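Local coordinates for glutathione S-transferase (Pseudomonas fluorescens, PDB 3M3M), which is probably a glutathione transferase that joins glutathione to electrophilic compounds, and binds glutathione mainly in a pocket of its thioredoxin-like domain, at residues I18-N23 / E155-A160; P56-E61 / N74-G79; A109-I114 / G174-S179. All blocks are in the same frame, centred on the assembly; numbering follows the deposited sequence.

Contact 1. Residues I18-N23 / E155-A160; sequences IKLMLN and EHYSIA
In the helix turn whose L20 and M21 reach Y157 and I159, the carbonyl oxygen of K19 is gripped twice: K19 O accepts the side-chain amide N23 ND2 at 2.8 Å and, on the opposite face of its plane, the helical N23 N at 3.1 Å. This doubly bonded turn belongs to helix 13-24 of the thioredoxin-like N-terminal domain, and the contact joins it to the start of helix 159-168 in the all-helical C-terminal domain. The ND2 bond is nearly straight, at 172°, and Y29 OH is a further partner of N23 ND2.

Across the domain boundary the meeting is buried and made by van der Waals touches, one of them to a hydroxyl oxygen. L20 and Y157 approach from opposite directions, the methyl L20 CD2 lying 4.0 Å from Y157 OH; a long aromatic suits this loop position, since its ring carries OH as far as L20, and the ring also meets that of Y151. The unbranched chain of M21 (selenomethionine here) bends at chi2 and chi3 and touches F82 and L73 as well.

S158 caps helix 159-168: its OG accepts A160 N at 3.1 Å, while D161 OD2 takes S158 N in return. The next residue, I159, has CG1 between its backbone N and carbonyl carbon (chi1 54°), and its other branch, CG2, meets M21 SE at 3.7 Å.

Contact 2. Residues P56-E61 / N74-G79; sequences PVLELE and NFLADG
The strand that follows the cis-proline of the thioredoxin-like fold packs here against the last turn of helix 69-77, with L58 and L60 facing F75 and L76. L58 is buried and its CD2 methyl serves two partners, F75 CD2 and L76 CD2, each 4.0 Å away. A branched leucine suits that place, since one methyl can touch two successive helix side chains at once. Two positions further along the extended strand, L60 comes back to the same face and approaches F75 from the opposite direction; L60 CD2 lies 3.8 Å from F75 CE2, and L60 CD1 is 4.1 Å from F75 CZ. Both leucines come to the phenyl ring obliquely.

This is the C-terminal beta-beta-alpha part of the domain: strands 57-60 and 65-67 run antiparallel, and helix 69-77 returns over the sheet. F75 has CG anti to its backbone N (chi1 177°), which carries the ring out from the helix to the strand, where its large surface covers the leucines near the outside of the domain. L76, buried where F75 is exposed, also touches M21 of helix 13-24. Just before the strand, P56, preceded by its cis peptide bond, touches the bound glutathione.

Contact 3. Residues A109-I114 / G174-S179; sequences AVARFI and GGFDLS
R112 begins its course against G174: its CB lies 4.0 Å from both G174 CA and G174 N. From there CG stands anti to the backbone N (chi1 163°), and the chain runs extended to NE, leading away from G174-S179 and past Y167, a glutathione-binding residue. NE makes a salt bridge with E173 OE1, and at the tip NH2 donates to R11 O. Arginine suits this place because its long apolar shaft can lie buried while its N-H groups satisfy separate acceptors, tying helix 87-117 both to the loop and to R11.

In the all-helical C-terminal domain this long helix is met by the loop that links helices 159-168 and 182-192. The backbones practically touch, R112 CA and G174 CA being only 3.4 Å apart. Glycine fits such an approach because it brings no side chain between the two backbones. The small A111 suits the neighbouring position: its CB methyl lies 3.6 Å from G174 O and equally 3.6 Å from F176 CE2, meeting the ring obliquely. Helix 125-146 completes the setting, with H132 NE2 hydrogen-bonded to G174 O and the rings of F176 and Y136 edge-to-face. Further along, D177 forms an Asx turn, its OD1 accepting S179 N at 3.0 Å and S179 OG at 2.6 Å from the same face of the carboxylate.

Overall arrangement
Contacts 1 and 2 adjoin, their centres 12 Å apart, and contact 2 is nested in the chain loop that contact 1 closes. They share a buried layer in which I159 CG2 meets A77 CB at 3.5 Å and M21 CG meets L76 CB at 3.6 Å, so the sheet-helix packing of 56-61 with 74-79 continues into the domain interface. Contact 3 lies apart, within the C-terminal domain on the other side of the chain's centre, about 22 Å from contact 1 and 28 Å from contact 2 between centres. The contacts stand at different distances from glutathione: P56 of contact 2 touches it, while the side chains of R112 in contact 3 and I159 in contact 1 are about 7 and 12 Å away.

Contact 1. Residues I18-N23 / E155-A160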
ATOM      1  N   ILE A  18      -4.645   4.225   1.985  1.00  5.97           N
ATOM      2  CA  ILE A  18      -5.952   4.718   2.434  1.00  7.65           C
ATOM      3  C   ILE A  18      -6.065   6.249   2.173  1.00  8.00           C
ATOM      4  O   ILE A  18      -7.126   6.728   1.703  1.00  8.66           O
ATOM      5  CB  ILE A  18      -6.151   4.387   3.898  1.00  8.34           C
ATOM      6  CG1 ILE A  18      -5.876   2.854   4.162  1.00  6.12           C
ATOM      7  CG2 ILE A  18      -7.587   4.724   4.297  1.00  9.09           C
ATOM      8  CD1 ILE A  18      -6.524   1.888   3.123  1.00  8.55           C
ATOM      9  N   LYS A  19      -4.990   6.974   2.410  1.00  8.34           N
ATOM     10  CA  LYS A  19      -4.986   8.445   2.035  1.00  9.99           C
ATOM     11  C   LYS A  19      -5.321   8.548   0.539  1.00 10.15           C
ATOM     12  O   LYS A  19      -6.165   9.364   0.111  1.00 10.01           O
ATOM     13  CB  LYS A  19      -3.586   9.042   2.306  1.00 11.12           C
ATOM     14  CG  LYS A  19      -3.560  10.556   1.884  1.00 11.88           C
ATOM     15  CD  LYS A  19      -2.117  11.088   1.865  1.00 10.71           C
ATOM     16  CE  LYS A  19      -2.141  12.575   1.314  1.00 11.24           C
ATOM     17  NZ  LYS A  19      -0.725  13.152   1.386  1.00 12.91           N
ATOM     18  N   LEU A  20      -4.588   7.777  -0.277  1.00  7.50           N
ATOM     19  CA  LEU A  20      -4.842   7.858  -1.740  1.00  8.34           C
ATOM     20  C   LEU A  20      -6.283   7.493  -2.117  1.00  9.19           C
ATOM     21  O   LEU A  20      -6.969   8.232  -2.855  1.00  8.62           O
ATOM     22  CB  LEU A  20      -3.869   6.868  -2.456  1.00  6.93           C
ATOM     23  CG  LEU A  20      -3.945   6.867  -4.010  1.00  6.42           C
ATOM     24  CD1 LEU A  20      -3.935   8.387  -4.669  1.00  8.98           C
ATOM     25  CD2 LEU A  20      -2.705   6.039  -4.518  1.00  6.29           C
HETATM   26  N   MSE A  21      -6.766   6.360  -1.566  1.00  7.13           N
HETATM   27  CA  MSE A  21      -8.172   5.959  -1.884  1.00  8.09           C
HETATM   28  C   MSE A  21      -9.240   6.993  -1.457  1.00  7.78           C
HETATM   29  O   MSE A  21     -10.128   7.315  -2.266  1.00  7.80           O
HETATM   30  CB  MSE A  21      -8.442   4.644  -1.192  1.00  6.19           C
HETATM   31  CG  MSE A  21      -9.842   4.043  -1.395  1.00 10.06           C
HETATM   32 SE   MSE A  21      -9.921   3.116  -3.166  1.00 23.89          SE
HETATM   33  CE  MSE A  21     -10.241   4.611  -4.423  1.00 13.71           C
ATOM     34  N   LEU A  22      -9.098   7.537  -0.250  1.00  7.32           N
ATOM     35  CA  LEU A  22     -10.039   8.551   0.202  1.00  8.59           C
ATOM     36  C   LEU A  22     -10.046   9.775  -0.737  1.00  9.38           C
ATOM     37  O   LEU A  22     -11.156  10.304  -1.091  1.00  9.67           O
ATOM     38  CB  LEU A  22      -9.762   8.936   1.678  1.00  9.13           C
ATOM     39  CG  LEU A  22     -10.088   7.793   2.683  1.00  8.38           C
ATOM     40  CD1 LEU A  22      -9.342   8.157   3.972  1.00 11.23           C
ATOM     41  CD2 LEU A  22     -11.614   7.733   2.886  1.00  9.79           C
ATOM     42  N   ASN A  23      -8.859  10.242  -1.109  1.00  9.31           N
ATOM     43  CA  ASN A  23      -8.784  11.415  -2.036  1.00  9.65           C
ATOM     44  C   ASN A  23      -9.289  11.092  -3.444  1.00 10.48           C
ATOM     45  O   ASN A  23      -9.989  11.889  -4.052  1.00 10.51           O
ATOM     46  CB  ASN A  23      -7.353  12.022  -2.056  1.00  8.55           C
ATOM     47  CG  ASN A  23      -7.088  12.781  -0.781  1.00 12.52           C
ATOM     48  OD1 ASN A  23      -7.407  13.999  -0.716  1.00 13.00           O
ATOM     49  ND2 ASN A  23      -6.634  12.112   0.262  1.00 10.58           N
ATOM     50  N   GLU A 155      -7.441  -2.987 -18.359  1.00 17.40           N
ATOM     51  CA  GLU A 155      -7.344  -1.589 -18.754  1.00 18.98           C
ATOM     52  C   GLU A 155      -7.846  -0.650 -17.739  1.00 18.23           C
ATOM     53  O   GLU A 155      -8.060   0.547 -18.103  1.00 19.71           O
ATOM     54  CB  GLU A 155      -8.239  -1.378 -20.050  1.00 20.52           C
ATOM     55  CG  GLU A 155      -7.737  -2.120 -21.255  1.00 27.22           C
ATOM     56  CD  GLU A 155      -6.602  -1.343 -21.960  1.00 40.13           C
ATOM     57  OE1 GLU A 155      -6.585  -0.070 -21.901  1.00 43.65           O
ATOM     58  OE2 GLU A 155      -5.749  -1.988 -22.622  1.00 44.37           O
ATOM     59  N   HIS A 156      -8.191  -1.115 -16.516  1.00 15.87           N
ATOM     60  CA  HIS A 156      -8.859  -0.197 -15.594  1.00 13.63           C
ATOM     61  C   HIS A 156      -8.007  -0.161 -14.284  1.00 13.90           C
ATOM     62  O   HIS A 156      -7.715  -1.210 -13.686  1.00 13.23           O
ATOM     63  CB  HIS A 156     -10.277  -0.659 -15.277  1.00 16.57           C
ATOM     64  CG  HIS A 156     -11.163  -0.658 -16.499  1.00 19.15           C
ATOM     65  ND1 HIS A 156     -11.682   0.503 -17.023  1.00 19.94           N
ATOM     66  CD2 HIS A 156     -11.478  -1.642 -17.380  1.00 21.96           C
ATOM     67  CE1 HIS A 156     -12.371   0.235 -18.121  1.00 21.14           C
ATOM     68  NE2 HIS A 156     -12.254  -1.064 -18.370  1.00 22.27           N
ATOM     69  N   TYR A 157      -7.667   1.074 -13.884  1.00 11.59           N
ATOM     70  CA  TYR A 157      -7.031   1.332 -12.579  1.00  9.75           C
ATOM     71  C   TYR A 157      -7.929   0.836 -11.503  1.00  9.46           C
ATOM     72  O   TYR A 157      -9.166   1.108 -11.494  1.00 11.24           O
ATOM     73  CB  TYR A 157      -6.862   2.884 -12.516  1.00 11.73           C
ATOM     74  CG  TYR A 157      -6.175   3.441 -11.308  1.00 12.56           C
ATOM     75  CD1 TYR A 157      -5.149   2.738 -10.633  1.00 10.16           C
ATOM     76  CD2 TYR A 157      -6.456   4.757 -10.906  1.00 11.28           C
ATOM     77  CE1 TYR A 157      -4.513   3.339  -9.509  1.00 13.19           C
ATOM     78  CE2 TYR A 157      -5.831   5.367  -9.799  1.00 14.24           C
ATOM     79  CZ  TYR A 157      -4.833   4.636  -9.143  1.00 12.85           C
ATOM     80  OH  TYR A 157      -4.225   5.212  -8.081  1.00 11.11           O
ATOM     81  N   SER A 158      -7.332   0.052 -10.539  1.00  8.68           N
ATOM     82  CA  SER A 158      -8.172  -0.578  -9.481  1.00  9.12           C
ATOM     83  C   SER A 158      -7.392  -0.544  -8.169  1.00  7.73           C
ATOM     84  O   SER A 158      -6.213  -0.115  -8.112  1.00  7.50           O
ATOM     85  CB  SER A 158      -8.401  -2.068  -9.837  1.00  7.87           C
ATOM     86  OG  SER A 158      -7.194  -2.823  -9.710  1.00 10.78           O
ATOM     87  N   ILE A 159      -8.020  -1.093  -7.116  1.00  8.77           N
ATOM     88  CA  ILE A 159      -7.339  -1.118  -5.821  1.00  8.35           C
ATOM     89  C   ILE A 159      -6.190  -2.112  -5.823  1.00  8.51           C
ATOM     90  O   ILE A 159      -5.422  -2.099  -4.898  1.00 10.33           O
ATOM     91  CB  ILE A 159      -8.347  -1.491  -4.650  1.00  6.61           C
ATOM     92  CG1 ILE A 159      -9.111  -2.818  -4.915  1.00  6.20           C
ATOM     93  CG2 ILE A 159      -9.385  -0.304  -4.557  1.00  9.06           C
ATOM     94  CD1 ILE A 159     -10.119  -3.133  -3.712  1.00  7.65           C
ATOM     95  N   ALA A 160      -6.073  -2.967  -6.849  1.00  8.99           N
ATOM     96  CA  ALA A 160      -4.789  -3.755  -6.923  1.00 10.27           C
ATOM     97  C   ALA A 160      -3.626  -2.825  -7.239  1.00  9.83           C
ATOM     98  O   ALA A 160      -2.551  -2.983  -6.673  1.00  8.08           O
ATOM     99  CB  ALA A 160      -4.855  -4.819  -8.044  1.00  9.79           C
TER

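Contact 2. Residues P56-E61 / N74-G79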
ATOM      1  N   PRO A  56      -2.881   0.770   9.010  1.00  7.17           N
ATOM      2  CA  PRO A  56      -3.988   1.731   9.281  1.00  8.95           C
ATOM      3  C   PRO A  56      -5.204   1.023   9.920  1.00  9.36           C
ATOM      4  O   PRO A  56      -5.380  -0.234   9.836  1.00  8.27           O
ATOM      5  CB  PRO A  56      -4.305   2.258   7.881  1.00  9.19           C
ATOM      6  CG  PRO A  56      -4.071   0.982   7.018  1.00  8.40           C
ATOM      7  CD  PRO A  56      -2.720   0.482   7.574  1.00  9.20           C
ATOM      8  N   VAL A  57      -6.005   1.848  10.604  1.00  8.60           N
ATOM      9  CA  VAL A  57      -7.355   1.512  11.047  1.00  6.41           C
ATOM     10  C   VAL A  57      -8.296   2.571  10.493  1.00  8.91           C
ATOM     11  O   VAL A  57      -7.957   3.765  10.480  1.00  9.70           O
ATOM     12  CB  VAL A  57      -7.416   1.565  12.566  1.00  7.55           C
ATOM     13  CG1 VAL A  57      -8.929   1.186  13.003  1.00 10.69           C
ATOM     14  CG2 VAL A  57      -6.456   0.507  13.161  1.00  9.53           C
ATOM     15  N   LEU A  58      -9.473   2.155  10.020  1.00  9.56           N
ATOM     16  CA  LEU A  58     -10.511   3.090   9.533  1.00 10.60           C
ATOM     17  C   LEU A  58     -11.637   2.961  10.541  1.00 11.58           C
ATOM     18  O   LEU A  58     -12.170   1.868  10.792  1.00 11.02           O
ATOM     19  CB  LEU A  58     -11.021   2.709   8.149  1.00 12.22           C
ATOM     20  CG  LEU A  58     -12.188   3.577   7.646  1.00 12.65           C
ATOM     21  CD1 LEU A  58     -11.656   4.944   7.394  1.00 13.17           C
ATOM     22  CD2 LEU A  58     -12.795   3.086   6.336  1.00 14.93           C
ATOM     23  N   GLU A  59     -11.978   4.096  11.155  1.00 10.62           N
ATOM     24  CA  GLU A  59     -13.070   4.087  12.127  1.00 11.55           C
ATOM     25  C   GLU A  59     -14.267   4.826  11.529  1.00 13.11           C
ATOM     26  O   GLU A  59     -14.132   5.933  10.999  1.00 12.85           O
ATOM     27  CB  GLU A  59     -12.613   4.797  13.413  1.00 11.65           C
ATOM     28  CG  GLU A  59     -13.790   4.952  14.437  1.00 13.22           C
ATOM     29  CD  GLU A  59     -13.267   5.712  15.664  1.00 25.14           C
ATOM     30  OE1 GLU A  59     -12.310   5.273  16.243  1.00 21.70           O
ATOM     31  OE2 GLU A  59     -13.833   6.744  16.056  1.00 36.03           O
ATOM     32  N   LEU A  60     -15.422   4.169  11.546  1.00 12.80           N
ATOM     33  CA  LEU A  60     -16.674   4.705  10.975  1.00 15.12           C
ATOM     34  C   LEU A  60     -17.434   5.493  12.037  1.00 17.71           C
ATOM     35  O   LEU A  60     -17.118   5.457  13.225  1.00 17.70           O
ATOM     36  CB  LEU A  60     -17.572   3.544  10.460  1.00 13.36           C
ATOM     37  CG  LEU A  60     -16.788   2.483   9.602  1.00 16.05           C
ATOM     38  CD1 LEU A  60     -17.736   1.324   9.211  1.00 17.84           C
ATOM     39  CD2 LEU A  60     -16.102   3.095   8.327  1.00 18.04           C
ATOM     40  N   GLU A  61     -18.485   6.173  11.581  1.00 20.53           N
ATOM     41  CA  GLU A  61     -19.230   7.079  12.464  1.00 25.28           C
ATOM     42  C   GLU A  61     -19.829   6.408  13.684  1.00 24.31           C
ATOM     43  O   GLU A  61     -19.868   7.010  14.754  1.00 24.86           O
ATOM     44  CB  GLU A  61     -20.296   7.769  11.599  1.00 27.35           C
ATOM     45  CG  GLU A  61     -20.801   9.096  12.113  1.00 39.13           C
ATOM     46  CD  GLU A  61     -21.694   9.827  11.052  1.00 48.69           C
ATOM     47  OE1 GLU A  61     -21.461   9.660   9.819  1.00 52.93           O
ATOM     48  OE2 GLU A  61     -22.633  10.558  11.457  1.00 52.79           O
ATOM     49  N   ASN A  74     -10.961  -2.438  -0.096  1.00  6.35           N
ATOM     50  CA  ASN A  74     -12.216  -3.056  -0.633  1.00  7.58           C
ATOM     51  C   ASN A  74     -13.496  -2.363  -0.129  1.00  8.59           C
ATOM     52  O   ASN A  74     -14.478  -2.208  -0.947  1.00  9.89           O
ATOM     53  CB  ASN A  74     -12.224  -4.536  -0.269  1.00  8.14           C
ATOM     54  CG  ASN A  74     -11.436  -5.405  -1.333  1.00  8.42           C
ATOM     55  OD1 ASN A  74     -11.998  -5.827  -2.337  1.00  9.86           O
ATOM     56  ND2 ASN A  74     -10.146  -5.521  -1.175  1.00  6.62           N
ATOM     57  N   PHE A  75     -13.545  -2.045   1.172  1.00  8.13           N
ATOM     58  CA  PHE A  75     -14.750  -1.389   1.737  1.00  7.06           C
ATOM     59  C   PHE A  75     -14.967  -0.027   1.021  1.00  8.76           C
ATOM     60  O   PHE A  75     -16.116   0.280   0.619  1.00 10.18           O
ATOM     61  CB  PHE A  75     -14.500  -1.118   3.175  1.00  7.97           C
ATOM     62  CG  PHE A  75     -15.564  -0.411   3.846  1.00 11.15           C
ATOM     63  CD1 PHE A  75     -16.776  -1.078   4.111  1.00 13.78           C
ATOM     64  CD2 PHE A  75     -15.424   0.988   4.194  1.00 14.06           C
ATOM     65  CE1 PHE A  75     -17.840  -0.399   4.816  1.00 15.74           C
ATOM     66  CE2 PHE A  75     -16.507   1.638   4.894  1.00 16.09           C
ATOM     67  CZ  PHE A  75     -17.701   0.952   5.109  1.00 14.94           C
ATOM     68  N   LEU A  76     -13.889   0.769   0.879  1.00  9.26           N
ATOM     69  CA  LEU A  76     -14.067   2.136   0.278  1.00  8.59           C
ATOM     70  C   LEU A  76     -14.426   2.080  -1.185  1.00  9.89           C
ATOM     71  O   LEU A  76     -15.213   2.929  -1.714  1.00 11.43           O
ATOM     72  CB  LEU A  76     -12.780   2.989   0.466  1.00  7.75           C
ATOM     73  CG  LEU A  76     -12.492   3.283   1.926  1.00 11.01           C
ATOM     74  CD1 LEU A  76     -11.103   3.966   2.156  1.00 10.43           C
ATOM     75  CD2 LEU A  76     -13.632   4.120   2.575  1.00 11.16           C
ATOM     76  N   ALA A  77     -13.892   1.108  -1.888  1.00 10.31           N
ATOM     77  CA  ALA A  77     -13.980   1.049  -3.386  1.00 10.34           C
ATOM     78  C   ALA A  77     -15.257   0.341  -3.878  1.00 15.99           C
ATOM     79  O   ALA A  77     -15.554   0.309  -5.089  1.00 15.70           O
ATOM     80  CB  ALA A  77     -12.758   0.319  -4.002  1.00 10.77           C
ATOM     81  N   ASP A  78     -15.919  -0.384  -2.969  1.00 17.83           N
ATOM     82  CA  ASP A  78     -16.922  -1.340  -3.503  1.00 20.76           C
ATOM     83  C   ASP A  78     -18.034  -0.466  -4.153  1.00 18.85           C
ATOM     84  O   ASP A  78     -18.448   0.572  -3.596  1.00 17.75           O
ATOM     85  CB  ASP A  78     -17.486  -2.172  -2.388  1.00 23.33           C
ATOM     86  CG  ASP A  78     -18.691  -2.975  -2.829  1.00 31.96           C
ATOM     87  OD1 ASP A  78     -19.810  -2.646  -2.292  1.00 40.61           O
ATOM     88  OD2 ASP A  78     -18.499  -3.765  -3.808  1.00 36.29           O
ATOM     89  N   GLY A  79     -18.445  -0.896  -5.348  1.00 20.12           N
ATOM     90  CA  GLY A  79     -19.419  -0.100  -6.139  1.00 20.21           C
ATOM     91  C   GLY A  79     -18.827   1.028  -6.942  1.00 20.31           C
ATOM     92  O   GLY A  79     -19.607   1.797  -7.529  1.00 22.95           O
TER

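Contact 3. Residues A109-I114 / G174-S179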
ATOM      1  N   ALA A 109       8.760  -3.203   1.689  1.00  9.91           N
ATOM      2  CA  ALA A 109       8.531  -2.302   2.828  1.00 10.73           C
ATOM      3  C   ALA A 109       9.632  -2.477   3.886  1.00 10.77           C
ATOM      4  O   ALA A 109      10.080  -1.482   4.459  1.00 12.32           O
ATOM      5  CB  ALA A 109       7.140  -2.556   3.520  1.00 10.77           C
ATOM      6  N   VAL A 110      10.035  -3.723   4.161  1.00 10.71           N
ATOM      7  CA  VAL A 110      11.020  -3.946   5.219  1.00 10.96           C
ATOM      8  C   VAL A 110      12.422  -3.465   4.772  1.00 10.58           C
ATOM      9  O   VAL A 110      13.182  -2.905   5.586  1.00 11.88           O
ATOM     10  CB  VAL A 110      10.987  -5.430   5.716  1.00 12.97           C
ATOM     11  CG1 VAL A 110      11.981  -5.692   6.884  1.00 12.66           C
ATOM     12  CG2 VAL A 110       9.577  -5.740   6.256  1.00 12.52           C
ATOM     13  N   ALA A 111      12.761  -3.656   3.493  1.00 10.40           N
ATOM     14  CA  ALA A 111      14.084  -3.105   3.021  1.00  9.88           C
ATOM     15  C   ALA A 111      14.088  -1.590   3.208  1.00 11.62           C
ATOM     16  O   ALA A 111      15.107  -0.969   3.603  1.00 11.55           O
ATOM     17  CB  ALA A 111      14.291  -3.446   1.539  1.00 10.66           C
ATOM     18  N   ARG A 112      12.973  -0.964   2.831  1.00  8.67           N
ATOM     19  CA  ARG A 112      12.874   0.526   2.984  1.00 10.01           C
ATOM     20  C   ARG A 112      12.978   0.871   4.477  1.00 10.80           C
ATOM     21  O   ARG A 112      13.612   1.858   4.846  1.00 12.88           O
ATOM     22  CB  ARG A 112      11.520   0.976   2.404  1.00  9.24           C
ATOM     23  CG  ARG A 112      11.128   2.430   2.888  1.00 11.27           C
ATOM     24  CD  ARG A 112       9.982   2.933   1.951  1.00 12.55           C
ATOM     25  NE  ARG A 112       9.507   4.299   2.340  1.00 11.36           N
ATOM     26  CZ  ARG A 112       8.569   4.562   3.248  1.00 11.75           C
ATOM     27  NH1 ARG A 112       8.016   3.563   3.955  1.00 11.58           N
ATOM     28  NH2 ARG A 112       8.077   5.805   3.395  1.00 12.61           N
ATOM     29  N   PHE A 113      12.345   0.099   5.357  1.00  9.93           N
ATOM     30  CA  PHE A 113      12.480   0.399   6.814  1.00 12.54           C
ATOM     31  C   PHE A 113      13.936   0.312   7.254  1.00 13.59           C
ATOM     32  O   PHE A 113      14.458   1.249   7.865  1.00 13.29           O
ATOM     33  CB  PHE A 113      11.637  -0.530   7.670  1.00 13.13           C
ATOM     34  CG  PHE A 113      11.759  -0.232   9.122  1.00 15.76           C
ATOM     35  CD1 PHE A 113      11.116   0.858   9.667  1.00 20.77           C
ATOM     36  CD2 PHE A 113      12.553  -1.070   9.948  1.00 14.25           C
ATOM     37  CE1 PHE A 113      11.229   1.115  11.035  1.00 22.24           C
ATOM     38  CE2 PHE A 113      12.693  -0.761  11.305  1.00 16.19           C
ATOM     39  CZ  PHE A 113      12.050   0.323  11.823  1.00 18.72           C
ATOM     40  N   ILE A 114      14.598  -0.771   6.871  1.00 13.51           N
ATOM     41  CA  ILE A 114      16.015  -0.958   7.217  1.00 13.00           C
ATOM     42  C   ILE A 114      16.873   0.184   6.715  1.00 14.07           C
ATOM     43  O   ILE A 114      17.707   0.730   7.473  1.00 13.77           O
ATOM     44  CB  ILE A 114      16.528  -2.340   6.696  1.00 14.47           C
ATOM     45  CG1 ILE A 114      15.911  -3.465   7.569  1.00 15.35           C
ATOM     46  CG2 ILE A 114      18.087  -2.428   6.743  1.00 14.53           C
ATOM     47  CD1 ILE A 114      16.137  -4.923   6.862  1.00 17.00           C
ATOM     48  N   GLY A 174      14.335   1.788  -0.321  1.00 12.80           N
ATOM     49  CA  GLY A 174      14.832   0.496   0.216  1.00 12.38           C
ATOM     50  C   GLY A 174      15.924  -0.104  -0.718  1.00 13.22           C
ATOM     51  O   GLY A 174      16.311  -1.284  -0.539  1.00 12.52           O
ATOM     52  N   GLY A 175      16.443   0.724  -1.649  1.00 13.61           N
ATOM     53  CA  GLY A 175      17.583   0.314  -2.481  1.00 14.55           C
ATOM     54  C   GLY A 175      17.273  -0.484  -3.724  1.00 15.60           C
ATOM     55  O   GLY A 175      18.187  -0.955  -4.413  1.00 16.72           O
ATOM     56  N   PHE A 176      16.005  -0.655  -4.055  1.00 13.14           N
ATOM     57  CA  PHE A 176      15.633  -1.196  -5.369  1.00 12.79           C
ATOM     58  C   PHE A 176      15.783  -0.222  -6.520  1.00 13.81           C
ATOM     59  O   PHE A 176      15.350   0.942  -6.461  1.00 15.11           O
ATOM     60  CB  PHE A 176      14.160  -1.760  -5.359  1.00 11.94           C
ATOM     61  CG  PHE A 176      13.959  -2.803  -4.299  1.00 11.82           C
ATOM     62  CD1 PHE A 176      14.171  -4.192  -4.610  1.00 11.33           C
ATOM     63  CD2 PHE A 176      13.542  -2.448  -2.988  1.00  8.13           C
ATOM     64  CE1 PHE A 176      13.983  -5.201  -3.577  1.00  9.20           C
ATOM     65  CE2 PHE A 176      13.396  -3.478  -1.972  1.00  8.41           C
ATOM     66  CZ  PHE A 176      13.626  -4.829  -2.276  1.00 10.56           C
ATOM     67  N   ASP A 177      16.355  -0.729  -7.615  1.00 14.51           N
ATOM     68  CA  ASP A 177      16.632   0.135  -8.746  1.00 15.05           C
ATOM     69  C   ASP A 177      15.539  -0.051  -9.771  1.00 15.64           C
ATOM     70  O   ASP A 177      15.520  -1.050 -10.551  1.00 14.66           O
ATOM     71  CB  ASP A 177      17.998  -0.265  -9.320  1.00 16.95           C
ATOM     72  CG  ASP A 177      18.381   0.536 -10.551  1.00 20.37           C
ATOM     73  OD1 ASP A 177      17.658   1.462 -11.022  1.00 19.00           O
ATOM     74  OD2 ASP A 177      19.506   0.215 -11.080  1.00 22.28           O
ATOM     75  N   LEU A 178      14.596   0.902  -9.793  1.00 13.60           N
ATOM     76  CA  LEU A 178      13.441   0.714 -10.658  1.00 14.43           C
ATOM     77  C   LEU A 178      13.793   1.008 -12.089  1.00 13.93           C
ATOM     78  O   LEU A 178      12.972   0.843 -12.946  1.00 14.36           O
ATOM     79  CB  LEU A 178      12.233   1.624 -10.234  1.00 15.58           C
ATOM     80  CG  LEU A 178      11.703   1.177  -8.813  1.00 18.61           C
ATOM     81  CD1 LEU A 178      10.588   2.085  -8.464  1.00 26.19           C
ATOM     82  CD2 LEU A 178      11.212  -0.260  -8.820  1.00 21.98           C
ATOM     83  N   SER A 179      15.024   1.522 -12.364  1.00 16.08           N
ATOM     84  CA  SER A 179      15.372   1.736 -13.800  1.00 16.22           C
ATOM     85  C   SER A 179      15.482   0.397 -14.534  1.00 17.03           C
ATOM     86  O   SER A 179      15.382   0.376 -15.765  1.00 18.04           O
ATOM     87  CB  SER A 179      16.699   2.525 -14.009  1.00 16.92           C
ATOM     88  OG  SER A 179      17.828   1.696 -13.636  1.00 19.68           O
TER